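Local coordinates for disulfide bond forming protein (DsbF) (Mycobacterium tuberculosis, PDB 3IOS) that probably oxidises reduced, unfolded secreted proteins to form their disulfide bonds, as an extracellular oxidoreductase of the thioredoxin family, at residues V43-A48 against Q86-K91. Numbering follows the deposited sequence.
Sequences VLWFWA and QEFVNK
One face of the F88 ring lies over the six-membered ring of W47 in an offset stack, while the edge of the same phenyl ring is met by the tip of the W45 indole. The stacked planes are tilted by 15° and their centroids lie 4.0 Å apart. CE3 of W47 sits over the centre of the phenyl ring, and the two side chains run antiparallel, each passing alongside the other, with W47 CZ3 3.3 Å from F88 CD2, a tight aromatic contact. W45 arrives tip to tip instead, its CH2 lying in the phenyl plane 3.7 Å from F88 CE2. On its own strand the W45 indole carries CD1 of W47 over one face, and Y119 also stacks on W45. V89 crosses the W47 indole at about a right angle and sets CG1 4.0 Å from W47 CZ2.

With CG anti to the backbone N (chi1 -179°), F88 extends from its helix toward the strand. The contact is a worked example of how large aromatic side chains let a helix pack on a strand across a wide separation, here 12.7 Å between axes. The one polar atom of the W47 indole, NE1, is satisfied by a hydrogen bond to Q99 OE1, which helps fix the ring's rotation.

W47 also touches C54, which with C51 makes up the redox pair, in a crystal of mixed oxidized and reduced forms. The cluster thus joins helix 82-91 to central strand 42-47 of the thioredoxin fold, a mixed sheet flanked by helices, beside the CxxC site that starts helix 52-67.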
loop_
_atom_site.group_PDB
_atom_site.type_symbol
_atom_site.label_atom_id
_atom_site.label_comp_id
_atom_site.label_asym_id
_atom_site.label_seq_id
_atom_site.Cartn_x
_atom_site.Cartn_y
_atom_site.Cartn_z
ATOM N N VAL A 43 -1.960 -4.998 3.666
ATOM C CA VAL A 43 -1.281 -3.776 4.060
ATOM C C VAL A 43 -1.230 -2.861 2.853
ATOM O O VAL A 43 -0.752 -3.261 1.795
ATOM C CB VAL A 43 0.164 -4.038 4.513
ATOM C CG1 VAL A 43 0.856 -2.713 4.825
ATOM C CG2 VAL A 43 0.171 -4.936 5.736
ATOM N N LEU A 44 -1.745 -1.647 3.006
ATOM C CA LEU A 44 -1.688 -0.677 1.925
ATOM C C LEU A 44 -0.614 0.326 2.309
ATOM O O LEU A 44 -0.637 0.904 3.398
ATOM C CB LEU A 44 -3.040 0.020 1.731
ATOM C CG LEU A 44 -4.121 -0.912 1.170
ATOM C CD1 LEU A 44 -5.072 -1.308 2.292
ATOM C CD2 LEU A 44 -4.882 -0.228 0.046
ATOM N N TRP A 45 0.348 0.508 1.414
ATOM C CA TRP A 45 1.452 1.419 1.638
ATOM C C TRP A 45 1.304 2.611 0.699
ATOM O O TRP A 45 1.402 2.465 -0.522
ATOM C CB TRP A 45 2.758 0.661 1.387
ATOM C CG TRP A 45 3.978 1.496 1.268
ATOM C CD1 TRP A 45 4.388 2.482 2.118
ATOM C CD2 TRP A 45 4.985 1.393 0.257
ATOM N NE1 TRP A 45 5.586 2.998 1.699
ATOM C CE2 TRP A 45 5.977 2.347 0.559
ATOM C CE3 TRP A 45 5.148 0.581 -0.874
ATOM C CZ2 TRP A 45 7.122 2.520 -0.234
ATOM C CZ3 TRP A 45 6.289 0.753 -1.663
ATOM C CH2 TRP A 45 7.259 1.715 -1.336
ATOM N N PHE A 46 1.068 3.784 1.280
ATOM C CA PHE A 46 0.878 4.999 0.496
ATOM C C PHE A 46 2.211 5.690 0.284
ATOM O O PHE A 46 2.898 6.049 1.244
ATOM C CB PHE A 46 -0.107 5.923 1.213
ATOM C CG PHE A 46 -1.436 5.275 1.492
ATOM C CD1 PHE A 46 -1.582 4.369 2.543
ATOM C CD2 PHE A 46 -2.532 5.535 0.674
ATOM C CE1 PHE A 46 -2.801 3.734 2.770
ATOM C CE2 PHE A 46 -3.753 4.903 0.897
ATOM C CZ PHE A 46 -3.886 4.000 1.946
ATOM N N TRP A 47 2.581 5.862 -0.982
ATOM C CA TRP A 47 3.857 6.483 -1.321
ATOM C C TRP A 47 3.774 7.464 -2.483
ATOM O O TRP A 47 2.796 7.480 -3.229
ATOM C CB TRP A 47 4.910 5.405 -1.650
ATOM C CG TRP A 47 4.578 4.466 -2.800
ATOM C CD1 TRP A 47 3.897 3.283 -2.729
ATOM C CD2 TRP A 47 4.962 4.623 -4.172
ATOM N NE1 TRP A 47 3.845 2.686 -3.972
ATOM C CE2 TRP A 47 4.496 3.486 -4.874
ATOM C CE3 TRP A 47 5.672 5.606 -4.875
ATOM C CZ2 TRP A 47 4.697 3.313 -6.244
ATOM C CZ3 TRP A 47 5.873 5.433 -6.243
ATOM C CH2 TRP A 47 5.394 4.292 -6.910
ATOM N N ALA A 48 4.803 8.297 -2.599
ATOM C CA ALA A 48 4.922 9.278 -3.681
ATOM C C ALA A 48 6.331 9.032 -4.218
ATOM O O ALA A 48 7.271 8.870 -3.446
ATOM C CB ALA A 48 4.789 10.702 -3.139
ATOM N N GLN A 86 6.583 4.646 -12.339
ATOM C CA GLN A 86 7.318 3.543 -12.950
ATOM C C GLN A 86 8.807 3.622 -12.617
ATOM O O GLN A 86 9.452 2.599 -12.393
ATOM C CB GLN A 86 7.140 3.564 -14.469
ATOM C CG GLN A 86 5.690 3.536 -14.904
ATOM C CD GLN A 86 5.542 3.661 -16.406
ATOM O OE1 GLN A 86 6.196 4.493 -17.033
ATOM N NE2 GLN A 86 4.670 2.844 -16.989
ATOM N N GLU A 87 9.352 4.836 -12.594
ATOM C CA GLU A 87 10.764 5.030 -12.281
ATOM C C GLU A 87 11.050 4.539 -10.867
ATOM O O GLU A 87 12.063 3.892 -10.615
ATOM C CB GLU A 87 11.140 6.509 -12.393
ATOM C CG GLU A 87 11.178 7.049 -13.807
ATOM C CD GLU A 87 11.431 8.544 -13.846
ATOM O OE1 GLU A 87 12.375 9.005 -13.166
ATOM O OE2 GLU A 87 10.690 9.257 -14.559
ATOM N N PHE A 88 10.142 4.860 -9.952
ATOM C CA PHE A 88 10.262 4.462 -8.555
ATOM C C PHE A 88 10.237 2.935 -8.422
ATOM O O PHE A 88 11.104 2.345 -7.774
ATOM C CB PHE A 88 9.115 5.090 -7.756
ATOM C CG PHE A 88 9.132 4.767 -6.283
ATOM C CD1 PHE A 88 9.686 5.656 -5.367
ATOM C CD2 PHE A 88 8.543 3.597 -5.810
ATOM C CE1 PHE A 88 9.646 5.386 -3.995
ATOM C CE2 PHE A 88 8.500 3.316 -4.443
ATOM C CZ PHE A 88 9.051 4.215 -3.534
ATOM N N VAL A 89 9.248 2.291 -9.040
ATOM C CA VAL A 89 9.152 0.839 -8.957
ATOM C C VAL A 89 10.339 0.155 -9.636
ATOM O O VAL A 89 10.737 -0.933 -9.232
ATOM C CB VAL A 89 7.821 0.318 -9.563
ATOM C CG1 VAL A 89 6.640 0.901 -8.798
ATOM C CG2 VAL A 89 7.728 0.682 -11.027
ATOM N N ASN A 90 10.910 0.792 -10.656
ATOM C CA ASN A 90 12.067 0.220 -11.346
ATOM C C ASN A 90 13.314 0.310 -10.476
ATOM O O ASN A 90 14.135 -0.608 -10.446
ATOM C CB ASN A 90 12.353 0.951 -12.667
ATOM C CG ASN A 90 11.390 0.575 -13.781
ATOM O OD1 ASN A 90 10.870 -0.518 -13.813
ATOM N ND2 ASN A 90 11.173 1.489 -14.712
ATOM N N LYS A 91 13.447 1.421 -9.760
ATOM C CA LYS A 91 14.611 1.661 -8.914
ATOM C C LYS A 91 14.585 0.873 -7.604
ATOM O O LYS A 91 15.635 0.399 -7.151
ATOM C CB LYS A 91 14.714 3.155 -8.603
ATOM C CG LYS A 91 16.115 3.650 -8.265
ATOM C CD LYS A 91 16.601 3.134 -6.921
ATOM C CE LYS A 91 17.977 3.694 -6.583
ATOM N NZ LYS A 91 18.470 3.207 -5.262
#